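Long-range contacts in pyridoxal phosphate homeostasis protein (Bifidobacterium adolescentis ATCC 15703, PDB 3CPG), which probably binds pyridoxal 5'-phosphate and takes part in keeping the cell's supply of this cofactor in balance, as a YggS/PROSC family member: residues 118-123 with 137-142; 123-128 with 147-152; 200-205 with 241-246. All coordinates share one frame; numbering follows the deposited sequence.

Contact 1: residues 118-123 with 137-142; sequences HLIGQL and TIESVD
L119 pairs with I138 in a parallel beta-alpha-beta unit of the TIM barrel, where strand 113-119, the short helix 128-131 and strand 137-141 follow one another. Two backbone bonds carry the pairing: L119 N gives its hydrogen to T137 O at 3.1 Å, and E139 N returns one to L119 O at 2.9 Å. On the face bearing H118 and T137, the imidazole is held in two ways. T137 CB sits over the centre of the ring, 3.4 Å from the centroid and 8° off its normal, a CH-pi contact. E139 reaches the ring edge, where H118 ND1 donates to E139 OE2 over 2.7 Å, with the carboxylate plane turned 76° from that of the ring and OE2 using its anti lone pair; H118 NE2 meets a water. The other carboxylate oxygen, E139 OE1, is bonded to S243 OG across the barrel interior, while I120 CG2 packs against E139 CD. I120 lies about 7 Å, side chain to side chain, from K57, the predicted pyridoxal phosphate lysine, which carries no cofactor here. On the face of L119 and I138, the loop bends so that L123 CD2 reaches I138 CD1 at 3.7 Å, its side chain roughly perpendicular to that of I138. Beyond the paired residues S140 secures the loop: with OG between its backbone N and carbonyl carbon (chi1 57°), the hydroxyl faces G121. S140 OG donates to G121 O at 2.7 Å, from above the carbonyl plane.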
ATOM      1  N   HIS A 118       2.461  -5.591  -0.954  1.00  3.61           N
ATOM      2  CA  HIS A 118       1.574  -4.893  -1.879  1.00  4.30           C
ATOM      3  C   HIS A 118       2.257  -4.348  -3.116  1.00  4.13           C
ATOM      4  O   HIS A 118       3.473  -4.173  -3.148  1.00  5.93           O
ATOM      5  CB  HIS A 118       0.904  -3.696  -1.190  1.00  3.44           C
ATOM      6  CG  HIS A 118       0.006  -4.061  -0.051  1.00  4.91           C
ATOM      7  ND1 HIS A 118      -0.906  -3.176   0.481  1.00  5.96           N
ATOM      8  CD2 HIS A 118      -0.100  -5.198   0.677  1.00  4.09           C
ATOM      9  CE1 HIS A 118      -1.538  -3.752   1.490  1.00  5.11           C
ATOM     10  NE2 HIS A 118      -1.067  -4.978   1.629  1.00  5.30           N
ATOM     11  N   LEU A 119       1.450  -4.096  -4.141  1.00  5.90           N
ATOM     12  CA  LEU A 119       1.936  -3.464  -5.357  1.00  4.24           C
ATOM     13  C   LEU A 119       1.290  -2.098  -5.190  1.00  4.46           C
ATOM     14  O   LEU A 119       0.070  -2.005  -5.036  1.00  4.93           O
ATOM     15  CB  LEU A 119       1.395  -4.126  -6.627  1.00  4.66           C
ATOM     16  CG  LEU A 119       1.907  -3.382  -7.872  1.00  3.81           C
ATOM     17  CD1 LEU A 119       3.399  -3.649  -8.036  1.00  5.90           C
ATOM     18  CD2 LEU A 119       1.161  -3.824  -9.113  1.00  4.83           C
ATOM     19  N   ILE A 120       2.096  -1.043  -5.186  1.00  4.43           N
ATOM     20  CA  ILE A 120       1.555   0.294  -5.008  1.00  4.49           C
ATOM     21  C   ILE A 120       1.759   1.179  -6.231  1.00  5.48           C
ATOM     22  O   ILE A 120       1.324   2.329  -6.248  1.00  7.51           O
ATOM     23  CB  ILE A 120       2.166   0.966  -3.758  1.00  4.98           C
ATOM     24  CG1 ILE A 120       3.674   1.133  -3.936  1.00  3.63           C
ATOM     25  CG2 ILE A 120       1.894   0.107  -2.529  1.00  6.24           C
ATOM     26  CD1 ILE A 120       4.360   1.828  -2.764  1.00  5.26           C
ATOM     27  N   GLY A 121       2.419   0.636  -7.251  1.00  5.09           N
ATOM     28  CA  GLY A 121       2.637   1.382  -8.481  1.00  5.84           C
ATOM     29  C   GLY A 121       1.589   0.961  -9.500  1.00  5.26           C
ATOM     30  O   GLY A 121       0.896  -0.036  -9.293  1.00  6.66           O
ATOM     31  N   GLN A 122       1.463   1.705 -10.596  1.00  6.52           N
ATOM     32  CA  GLN A 122       0.467   1.374 -11.610  1.00  8.17           C
ATOM     33  C   GLN A 122       0.735  -0.006 -12.204  1.00  7.83           C
ATOM     34  O   GLN A 122       1.879  -0.371 -12.472  1.00  7.50           O
ATOM     35  CB  GLN A 122       0.448   2.436 -12.713  1.00 11.57           C
ATOM     36  CG  GLN A 122       0.084   3.848 -12.233  1.00 14.42           C
ATOM     37  CD  GLN A 122      -1.180   3.896 -11.385  1.00 17.58           C
ATOM     38  OE1 GLN A 122      -1.121   3.834 -10.157  1.00 18.56           O
ATOM     39  NE2 GLN A 122      -2.329   4.003 -12.040  1.00 18.71           N
ATOM     40  N   LEU A 123      -0.335  -0.766 -12.408  1.00  7.26           N
ATOM     41  CA  LEU A 123      -0.233  -2.124 -12.930  1.00  6.41           C
ATOM     42  C   LEU A 123      -0.681  -2.269 -14.379  1.00  6.84           C
ATOM     43  O   LEU A 123      -1.872  -2.172 -14.685  1.00  7.68           O
ATOM     44  CB  LEU A 123      -1.057  -3.065 -12.047  1.00  5.81           C
ATOM     45  CG  LEU A 123      -1.152  -4.537 -12.455  1.00  5.94           C
ATOM     46  CD1 LEU A 123       0.243  -5.142 -12.571  1.00  6.02           C
ATOM     47  CD2 LEU A 123      -1.980  -5.284 -11.415  1.00  6.57           C
ATOM     48  N   THR A 137      -2.088  -7.789  -2.040  1.00  6.42           N
ATOM     49  CA  THR A 137      -2.946  -6.635  -2.273  1.00  4.98           C
ATOM     50  C   THR A 137      -2.397  -5.726  -3.368  1.00  5.53           C
ATOM     51  O   THR A 137      -1.215  -5.388  -3.374  1.00  3.49           O
ATOM     52  CB  THR A 137      -3.123  -5.777  -1.000  1.00  5.68           C
ATOM     53  OG1 THR A 137      -3.696  -6.567   0.048  1.00  6.80           O
ATOM     54  CG2 THR A 137      -4.048  -4.597  -1.286  1.00  5.39           C
ATOM     55  N   ILE A 138      -3.267  -5.344  -4.298  1.00  4.04           N
ATOM     56  CA  ILE A 138      -2.902  -4.428  -5.378  1.00  4.33           C
ATOM     57  C   ILE A 138      -3.570  -3.093  -5.038  1.00  5.35           C
ATOM     58  O   ILE A 138      -4.784  -2.936  -5.187  1.00  4.45           O
ATOM     59  CB  ILE A 138      -3.418  -4.932  -6.746  1.00  5.20           C
ATOM     60  CG1 ILE A 138      -2.748  -6.265  -7.096  1.00  6.70           C
ATOM     61  CG2 ILE A 138      -3.132  -3.889  -7.823  1.00  4.91           C
ATOM     62  CD1 ILE A 138      -3.325  -6.945  -8.337  1.00  6.32           C
ATOM     63  N   GLU A 139      -2.771  -2.132  -4.579  1.00  3.33           N
ATOM     64  CA  GLU A 139      -3.287  -0.830  -4.166  1.00  3.53           C
ATOM     65  C   GLU A 139      -3.599   0.161  -5.276  1.00  5.50           C
ATOM     66  O   GLU A 139      -4.214   1.198  -5.024  1.00  6.58           O
ATOM     67  CB  GLU A 139      -2.295  -0.156  -3.213  1.00  2.84           C
ATOM     68  CG  GLU A 139      -2.097  -0.865  -1.889  1.00  4.81           C
ATOM     69  CD  GLU A 139      -1.417   0.025  -0.867  1.00  4.51           C
ATOM     70  OE1 GLU A 139      -1.472   1.263  -1.032  1.00  5.73           O
ATOM     71  OE2 GLU A 139      -0.845  -0.505   0.110  1.00  5.37           O
ATOM     72  N   SER A 140      -3.195  -0.159  -6.498  1.00  4.64           N
ATOM     73  CA  SER A 140      -3.368   0.757  -7.622  1.00  5.89           C
ATOM     74  C   SER A 140      -4.521   0.498  -8.588  1.00  6.47           C
ATOM     75  O   SER A 140      -4.426   0.854  -9.759  1.00  6.81           O
ATOM     76  CB  SER A 140      -2.066   0.797  -8.417  1.00  5.80           C
ATOM     77  OG  SER A 140      -1.732  -0.517  -8.837  1.00  6.92           O
ATOM     78  N   VAL A 141      -5.601  -0.116  -8.124  1.00  5.90           N
ATOM     79  CA  VAL A 141      -6.727  -0.375  -9.017  1.00  5.49           C
ATOM     80  C   VAL A 141      -7.488   0.941  -9.188  1.00  7.65           C
ATOM     81  O   VAL A 141      -8.164   1.407  -8.268  1.00  7.61           O
ATOM     82  CB  VAL A 141      -7.634  -1.472  -8.441  1.00  4.79           C
ATOM     83  CG1 VAL A 141      -8.729  -1.820  -9.437  1.00  4.81           C
ATOM     84  CG2 VAL A 141      -6.795  -2.712  -8.123  1.00  6.35           C
ATOM     85  N   ASP A 142      -7.375   1.530 -10.376  1.00  7.36           N
ATOM     86  CA  ASP A 142      -7.992   2.821 -10.654  1.00  7.94           C
ATOM     87  C   ASP A 142      -9.208   2.804 -11.574  1.00  7.71           C
ATOM     88  O   ASP A 142      -9.695   3.864 -11.972  1.00  8.08           O
ATOM     89  CB  ASP A 142      -6.929   3.761 -11.236  1.00 11.58           C
ATOM     90  CG  ASP A 142      -6.373   3.264 -12.562  1.00 15.15           C
ATOM     91  OD1 ASP A 142      -6.303   2.036 -12.762  1.00 18.87           O
ATOM     92  OD2 ASP A 142      -5.996   4.101 -13.408  1.00 22.79           O
TER
HETATM   93  O   HOH W   1      -2.851  -6.246   3.386  1.00 19.66           O
HETATM   94  O   HOH W   2      -2.786   0.651 -11.926  1.00 10.12           O

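Contact 2: residues 123-128 with 147-152; sequences LQSNKI and AEKISR
I128 and I150 meet with their side chains at about a right angle, joining the start of helix 128-131 to helix 144-157 on the outer, helical layer of the TIM barrel. The tip of one isoleucine points into the flank of the other: I128 CD1 lies 3.6 Å from I150 CG1. The same methyl also rests against the base of the neighbouring lysine, I128 CD1 to K149 CB being 3.9 Å, and again the two side chains are nearly perpendicular. I128 has CG1 anti to its carbonyl carbon (chi1 -62°) and an extended chi2, which carries CD1 out to both residues of the helix. From the loop preceding I128, L123 CD2 approaches I150 CD1 at 4.1 Å, the two side chains slanting across each other; I138 and V141 of strand 137-141 also touch I150. Further out, at K149, the chemistry turns polar. K149 runs out fully extended beyond CG, past the hydroxymethyl of S125. K149 NZ donates to S125 OG at 3.1 Å, and D145, one helical turn earlier, offers a long, weak ion pair to the same ammonium. An alanine in place of K149 would probably leave S125 OG without this donor and D145 without its distant charge partner, and open a gap beside the serine where the aliphatic chain had lain. That chain lies against the serine oxygen as closely as the ammonium does, with K149 CD 3.2 Å from S125 OG.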
ATOM      1  N   LEU A 123      -0.335  -0.766 -12.408  1.00  7.26           N
ATOM      2  CA  LEU A 123      -0.233  -2.124 -12.930  1.00  6.41           C
ATOM      3  C   LEU A 123      -0.681  -2.269 -14.379  1.00  6.84           C
ATOM      4  O   LEU A 123      -1.872  -2.172 -14.685  1.00  7.68           O
ATOM      5  CB  LEU A 123      -1.057  -3.065 -12.047  1.00  5.81           C
ATOM      6  CG  LEU A 123      -1.152  -4.537 -12.455  1.00  5.94           C
ATOM      7  CD1 LEU A 123       0.243  -5.142 -12.571  1.00  6.02           C
ATOM      8  CD2 LEU A 123      -1.980  -5.284 -11.415  1.00  6.57           C
ATOM      9  N   GLN A 124       0.280  -2.493 -15.269  1.00  6.31           N
ATOM     10  CA  GLN A 124      -0.026  -2.682 -16.680  1.00  7.34           C
ATOM     11  C   GLN A 124      -0.751  -4.022 -16.755  1.00  6.20           C
ATOM     12  O   GLN A 124      -0.361  -4.982 -16.094  1.00  6.01           O
ATOM     13  CB  GLN A 124       1.262  -2.708 -17.506  1.00  6.06           C
ATOM     14  CG  GLN A 124       1.037  -2.764 -19.004  1.00  9.45           C
ATOM     15  CD  GLN A 124       2.300  -2.454 -19.783  1.00 10.45           C
ATOM     16  OE1 GLN A 124       2.824  -1.344 -19.713  1.00 13.07           O
ATOM     17  NE2 GLN A 124       2.797  -3.437 -20.524  1.00  9.66           N
ATOM     18  N   SER A 125      -1.810  -4.082 -17.556  1.00  6.20           N
ATOM     19  CA  SER A 125      -2.622  -5.289 -17.670  1.00  6.40           C
ATOM     20  C   SER A 125      -1.892  -6.603 -17.952  1.00  6.11           C
ATOM     21  O   SER A 125      -2.207  -7.631 -17.351  1.00  6.93           O
ATOM     22  CB  SER A 125      -3.712  -5.077 -18.724  1.00  6.80           C
ATOM     23  OG  SER A 125      -4.551  -3.991 -18.365  1.00 12.84           O
ATOM     24  N   ASN A 126      -0.922  -6.583 -18.858  1.00  5.88           N
ATOM     25  CA  ASN A 126      -0.216  -7.814 -19.175  1.00  7.34           C
ATOM     26  C   ASN A 126       0.813  -8.210 -18.120  1.00  7.10           C
ATOM     27  O   ASN A 126       1.553  -9.168 -18.304  1.00  7.94           O
ATOM     28  CB  ASN A 126       0.427  -7.722 -20.571  1.00  7.89           C
ATOM     29  CG  ASN A 126       1.568  -6.721 -20.644  1.00  7.57           C
ATOM     30  OD1 ASN A 126       1.643  -5.777 -19.862  1.00 10.13           O
ATOM     31  ND2 ASN A 126       2.455  -6.917 -21.617  1.00 11.13           N
ATOM     32  N   LYS A 127       0.833  -7.478 -17.006  1.00  7.23           N
ATOM     33  CA  LYS A 127       1.755  -7.763 -15.905  1.00  7.62           C
ATOM     34  C   LYS A 127       1.009  -8.295 -14.677  1.00  7.62           C
ATOM     35  O   LYS A 127       1.625  -8.631 -13.667  1.00  6.41           O
ATOM     36  CB  LYS A 127       2.529  -6.497 -15.512  1.00  8.17           C
ATOM     37  CG  LYS A 127       3.403  -5.919 -16.616  1.00 12.53           C
ATOM     38  CD  LYS A 127       4.637  -6.769 -16.871  1.00 18.40           C
ATOM     39  CE  LYS A 127       5.657  -6.608 -15.748  1.00 22.83           C
ATOM     40  NZ  LYS A 127       6.900  -7.394 -15.992  1.00 26.04           N
ATOM     41  N   ILE A 128      -0.315  -8.360 -14.754  1.00  5.79           N
ATOM     42  CA  ILE A 128      -1.102  -8.856 -13.628  1.00  6.69           C
ATOM     43  C   ILE A 128      -0.656 -10.263 -13.235  1.00  6.79           C
ATOM     44  O   ILE A 128      -0.441 -10.554 -12.057  1.00  5.18           O
ATOM     45  CB  ILE A 128      -2.606  -8.889 -13.971  1.00  4.88           C
ATOM     46  CG1 ILE A 128      -3.091  -7.471 -14.271  1.00  6.09           C
ATOM     47  CG2 ILE A 128      -3.393  -9.498 -12.807  1.00  5.74           C
ATOM     48  CD1 ILE A 128      -4.526  -7.403 -14.747  1.00  7.50           C
ATOM     49  N   ALA A 147     -10.017  -3.640 -12.636  1.00  6.44           N
ATOM     50  CA  ALA A 147     -10.523  -4.573 -11.637  1.00  6.64           C
ATOM     51  C   ALA A 147     -11.051  -5.844 -12.298  1.00  6.97           C
ATOM     52  O   ALA A 147     -10.859  -6.945 -11.783  1.00  5.82           O
ATOM     53  CB  ALA A 147     -11.623  -3.909 -10.815  1.00  4.88           C
ATOM     54  N   GLU A 148     -11.725  -5.687 -13.434  1.00  7.05           N
ATOM     55  CA  GLU A 148     -12.268  -6.835 -14.157  1.00  8.93           C
ATOM     56  C   GLU A 148     -11.134  -7.704 -14.697  1.00  8.00           C
ATOM     57  O   GLU A 148     -11.199  -8.932 -14.642  1.00  9.25           O
ATOM     58  CB  GLU A 148     -13.143  -6.379 -15.328  1.00 12.97           C
ATOM     59  CG  GLU A 148     -14.408  -5.631 -14.946  1.00 19.99           C
ATOM     60  CD  GLU A 148     -15.205  -5.178 -16.162  1.00 24.41           C
ATOM     61  OE1 GLU A 148     -14.617  -4.534 -17.057  1.00 26.82           O
ATOM     62  OE2 GLU A 148     -16.422  -5.459 -16.220  1.00 27.93           O
ATOM     63  N   LYS A 149     -10.095  -7.064 -15.222  1.00  6.08           N
ATOM     64  CA  LYS A 149      -8.961  -7.803 -15.764  1.00  5.97           C
ATOM     65  C   LYS A 149      -8.269  -8.600 -14.664  1.00  4.70           C
ATOM     66  O   LYS A 149      -7.843  -9.729 -14.880  1.00  5.29           O
ATOM     67  CB  LYS A 149      -7.969  -6.846 -16.424  1.00  6.38           C
ATOM     68  CG  LYS A 149      -8.532  -6.146 -17.643  1.00  8.52           C
ATOM     69  CD  LYS A 149      -7.560  -5.117 -18.187  1.00  8.21           C
ATOM     70  CE  LYS A 149      -8.174  -4.357 -19.350  1.00  9.15           C
ATOM     71  NZ  LYS A 149      -7.225  -3.346 -19.894  1.00 10.38           N
ATOM     72  N   ILE A 150      -8.160  -8.009 -13.480  1.00  4.03           N
ATOM     73  CA  ILE A 150      -7.525  -8.703 -12.365  1.00  3.51           C
ATOM     74  C   ILE A 150      -8.437  -9.842 -11.920  1.00  5.01           C
ATOM     75  O   ILE A 150      -7.976 -10.945 -11.629  1.00  6.13           O
ATOM     76  CB  ILE A 150      -7.262  -7.727 -11.193  1.00  4.83           C
ATOM     77  CG1 ILE A 150      -6.244  -6.672 -11.640  1.00  5.62           C
ATOM     78  CG2 ILE A 150      -6.770  -8.490  -9.962  1.00  4.73           C
ATOM     79  CD1 ILE A 150      -5.995  -5.564 -10.630  1.00  5.68           C
ATOM     80  N   SER A 151      -9.737  -9.576 -11.890  1.00  5.87           N
ATOM     81  CA  SER A 151     -10.713 -10.583 -11.491  1.00  7.22           C
ATOM     82  C   SER A 151     -10.642 -11.832 -12.376  1.00  7.81           C
ATOM     83  O   SER A 151     -10.581 -12.957 -11.878  1.00  7.89           O
ATOM     84  CB  SER A 151     -12.127  -9.994 -11.556  1.00  7.91           C
ATOM     85  OG  SER A 151     -13.108 -11.001 -11.366  1.00 10.00           O
ATOM     86  N   ARG A 152     -10.652 -11.630 -13.688  1.00  8.79           N
ATOM     87  CA  ARG A 152     -10.606 -12.749 -14.628  1.00  9.98           C
ATOM     88  C   ARG A 152      -9.404 -13.648 -14.364  1.00  9.06           C
ATOM     89  O   ARG A 152      -9.511 -14.876 -14.377  1.00  9.72           O
ATOM     90  CB  ARG A 152     -10.525 -12.233 -16.064  1.00 12.23           C
ATOM     91  CG  ARG A 152     -11.654 -11.320 -16.481  1.00 17.92           C
ATOM     92  CD  ARG A 152     -11.409 -10.830 -17.898  1.00 20.63           C
ATOM     93  NE  ARG A 152     -11.479 -11.919 -18.863  1.00 22.17           N
ATOM     94  CZ  ARG A 152     -12.616 -12.389 -19.371  1.00 23.33           C
ATOM     95  NH1 ARG A 152     -13.773 -11.858 -19.007  1.00 26.15           N
ATOM     96  NH2 ARG A 152     -12.595 -13.386 -20.239  1.00 23.46           N
TER

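Contact 3: residues 200-205 with 241-246; sequences GLMTIG and ELSMGM
M202 and S243 face each other on neighbouring parallel strands, 196-202 and 241-243, whose short segments have axes 4.6 Å apart at closest approach, with 9° between their directions. Three backbone bonds join them: L201 N donates to E241 O at 2.8 Å, S243 N to L201 O at 2.9 Å, and T203 N to S243 O at 3.1 Å. Opposite E241 stands G200, with CA 3.2 Å from E241 O; a CB there would collide with that carbonyl oxygen, and at this residue's backbone angles it would also press on the preceding carbonyl oxygen. Helix 211-231 links the two strands, making them a beta-alpha-beta unit of the TIM barrel. On the face bearing L201 and L242, which that helix covers, the leucines only graze each other. The other face, that of M202 and S243, is tighter: M202 CG, anti to its backbone N (chi1 -178°), lies 3.7 Å from S243 CB before the selenomethionine chain bends away. R262 is bonded to S243 OG, which also meets E139, while E241 forms a salt bridge with R51 and a hydrogen bond with T259. Next along, T203 CG2 packs on M244 CB at 3.8 Å. T203 OG1 accepts from G205 N in an ST turn and also bonds V167 O. A water bridges T203 O and G245 N, where the two chains move apart. M246 reaches across with its methyl CE near I204 O; its side chain lies about 7 Å from that of K57, the predicted cofactor lysine, and close to a bound acetate, probably from the crystallisation liquor.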
ATOM      1  N   GLY A 200     -10.176  -1.362   0.824  1.00  4.62           N
ATOM      2  CA  GLY A 200     -10.069   0.050   1.141  1.00  4.95           C
ATOM      3  C   GLY A 200      -9.749   0.915  -0.065  1.00  4.61           C
ATOM      4  O   GLY A 200      -9.895   0.483  -1.213  1.00  4.15           O
ATOM      5  N   LEU A 201      -9.324   2.147   0.200  1.00  4.58           N
ATOM      6  CA  LEU A 201      -8.981   3.106  -0.845  1.00  3.50           C
ATOM      7  C   LEU A 201      -7.523   3.553  -0.709  1.00  4.53           C
ATOM      8  O   LEU A 201      -6.912   3.400   0.345  1.00  4.14           O
ATOM      9  CB  LEU A 201      -9.896   4.331  -0.750  1.00  3.54           C
ATOM     10  CG  LEU A 201     -11.408   4.072  -0.710  1.00  3.14           C
ATOM     11  CD1 LEU A 201     -12.145   5.392  -0.542  1.00  5.16           C
ATOM     12  CD2 LEU A 201     -11.850   3.360  -1.973  1.00  3.65           C
HETATM   13  N   MSE A 202      -6.981   4.117  -1.784  1.00  5.14           N
HETATM   14  CA  MSE A 202      -5.601   4.591  -1.796  1.00  5.53           C
HETATM   15  C   MSE A 202      -5.509   5.857  -2.631  1.00  5.43           C
HETATM   16  O   MSE A 202      -6.290   6.052  -3.556  1.00  4.27           O
HETATM   17  CB  MSE A 202      -4.684   3.519  -2.417  1.00  4.64           C
HETATM   18  CG  MSE A 202      -3.171   3.864  -2.457  1.00  6.57           C
HETATM   19 SE   MSE A 202      -2.526   5.023  -3.885  1.00 12.35          SE
HETATM   20  CE  MSE A 202      -1.764   3.687  -5.018  1.00  7.62           C
ATOM     21  N   THR A 203      -4.575   6.733  -2.289  1.00  5.84           N
ATOM     22  CA  THR A 203      -4.366   7.925  -3.097  1.00  5.73           C
ATOM     23  C   THR A 203      -2.927   8.392  -2.983  1.00  6.79           C
ATOM     24  O   THR A 203      -2.272   8.213  -1.953  1.00  4.86           O
ATOM     25  CB  THR A 203      -5.291   9.101  -2.707  1.00  6.08           C
ATOM     26  OG1 THR A 203      -5.183  10.132  -3.699  1.00  3.92           O
ATOM     27  CG2 THR A 203      -4.880   9.690  -1.370  1.00  5.60           C
ATOM     28  N   ILE A 204      -2.436   8.965  -4.072  1.00  7.17           N
ATOM     29  CA  ILE A 204      -1.085   9.500  -4.114  1.00  8.29           C
ATOM     30  C   ILE A 204      -1.144  10.926  -3.554  1.00  8.55           C
ATOM     31  O   ILE A 204      -0.123  11.516  -3.203  1.00  8.82           O
ATOM     32  CB  ILE A 204      -0.561   9.509  -5.561  1.00  9.23           C
ATOM     33  CG1 ILE A 204      -0.511   8.071  -6.090  1.00 10.39           C
ATOM     34  CG2 ILE A 204       0.816  10.155  -5.620  1.00 11.78           C
ATOM     35  CD1 ILE A 204      -0.093   7.962  -7.546  1.00 12.46           C
ATOM     36  N   GLY A 205      -2.356  11.467  -3.463  1.00  8.16           N
ATOM     37  CA  GLY A 205      -2.542  12.804  -2.927  1.00  9.09           C
ATOM     38  C   GLY A 205      -2.204  13.892  -3.920  1.00  9.05           C
ATOM     39  O   GLY A 205      -2.382  13.719  -5.125  1.00  9.66           O
ATOM     40  N   GLU A 241      -9.443   0.161   4.717  1.00  6.72           N
ATOM     41  CA  GLU A 241      -8.164   0.854   4.709  1.00  6.29           C
ATOM     42  C   GLU A 241      -8.147   2.172   3.950  1.00  5.64           C
ATOM     43  O   GLU A 241      -8.909   2.385   3.004  1.00  5.16           O
ATOM     44  CB  GLU A 241      -7.070  -0.045   4.120  1.00  6.74           C
ATOM     45  CG  GLU A 241      -6.980  -1.430   4.732  1.00 10.47           C
ATOM     46  CD  GLU A 241      -6.186  -1.476   6.027  1.00 14.08           C
ATOM     47  OE1 GLU A 241      -5.817  -0.408   6.561  1.00 14.10           O
ATOM     48  OE2 GLU A 241      -5.932  -2.601   6.510  1.00 16.38           O
ATOM     49  N   LEU A 242      -7.262   3.054   4.398  1.00  4.11           N
ATOM     50  CA  LEU A 242      -7.034   4.335   3.749  1.00  3.80           C
ATOM     51  C   LEU A 242      -5.523   4.409   3.619  1.00  4.18           C
ATOM     52  O   LEU A 242      -4.818   4.713   4.580  1.00  4.53           O
ATOM     53  CB  LEU A 242      -7.550   5.498   4.598  1.00  4.53           C
ATOM     54  CG  LEU A 242      -9.073   5.664   4.615  1.00  5.25           C
ATOM     55  CD1 LEU A 242      -9.454   6.781   5.581  1.00  5.04           C
ATOM     56  CD2 LEU A 242      -9.568   5.971   3.212  1.00  6.58           C
ATOM     57  N   SER A 243      -5.028   4.084   2.430  1.00  3.49           N
ATOM     58  CA  SER A 243      -3.594   4.111   2.170  1.00  3.33           C
ATOM     59  C   SER A 243      -3.286   5.494   1.630  1.00  4.04           C
ATOM     60  O   SER A 243      -3.530   5.782   0.461  1.00  4.77           O
ATOM     61  CB  SER A 243      -3.223   3.045   1.138  1.00  4.06           C
ATOM     62  OG  SER A 243      -1.829   3.037   0.882  1.00  3.91           O
HETATM   63  N   MSE A 244      -2.772   6.355   2.500  1.00  3.99           N
HETATM   64  CA  MSE A 244      -2.452   7.722   2.115  1.00  5.37           C
HETATM   65  C   MSE A 244      -1.429   8.329   3.059  1.00  5.34           C
HETATM   66  O   MSE A 244      -1.420   8.033   4.256  1.00  6.69           O
HETATM   67  CB  MSE A 244      -3.731   8.571   2.098  1.00  6.57           C
HETATM   68  CG  MSE A 244      -4.518   8.577   3.416  1.00  7.84           C
HETATM   69 SE   MSE A 244      -6.274   9.362   3.201  1.00 12.67          SE
HETATM   70  CE  MSE A 244      -6.616   9.872   4.992  1.00  6.48           C
ATOM     71  N   GLY A 245      -0.573   9.182   2.509  1.00  5.50           N
ATOM     72  CA  GLY A 245       0.462   9.814   3.299  1.00  6.00           C
ATOM     73  C   GLY A 245       1.795   9.155   3.006  1.00  7.49           C
ATOM     74  O   GLY A 245       1.901   7.930   2.990  1.00  7.12           O
HETATM   75  N   MSE A 246       2.810   9.969   2.751  1.00  7.68           N
HETATM   76  CA  MSE A 246       4.144   9.465   2.466  1.00  8.44           C
HETATM   77  C   MSE A 246       5.124  10.292   3.284  1.00  8.59           C
HETATM   78  O   MSE A 246       4.721  10.945   4.247  1.00  7.71           O
HETATM   79  CB  MSE A 246       4.429   9.570   0.970  1.00 12.28           C
HETATM   80  CG  MSE A 246       3.412   8.795   0.146  1.00 16.46           C
HETATM   81 SE   MSE A 246       3.836   8.606  -1.734  1.00 29.13          SE
HETATM   82  CE  MSE A 246       3.509  10.422  -2.215  1.00 21.61           C
TER
HETATM   83  O   HOH W   3      -0.703   9.637  -0.271  1.00 11.34           O

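Overall arrangement
Contacts 1 and 3 both lie near the centre of the chain, in the same curled parallel sheet, and both rest on backbone bonds between neighbouring strands; contact 2 sits about 17 Å from that centre, in the surrounding helical layer. Its isoleucines and L123 are buried all the same, while S125 and K149 are partly exposed. Contacts 1 and 2 share L123 and adjoin through I138 and I150, so strand 137-141 and helix 144-157, consecutive in the chain, share one patch of aliphatic packing. Inside the barrel E139 and S243 tie contacts 1 and 3 together, and the M202 methyl packs on the I120 carbonyl. Buried polar groups mark these two; contact 2 has one lysine-serine bond.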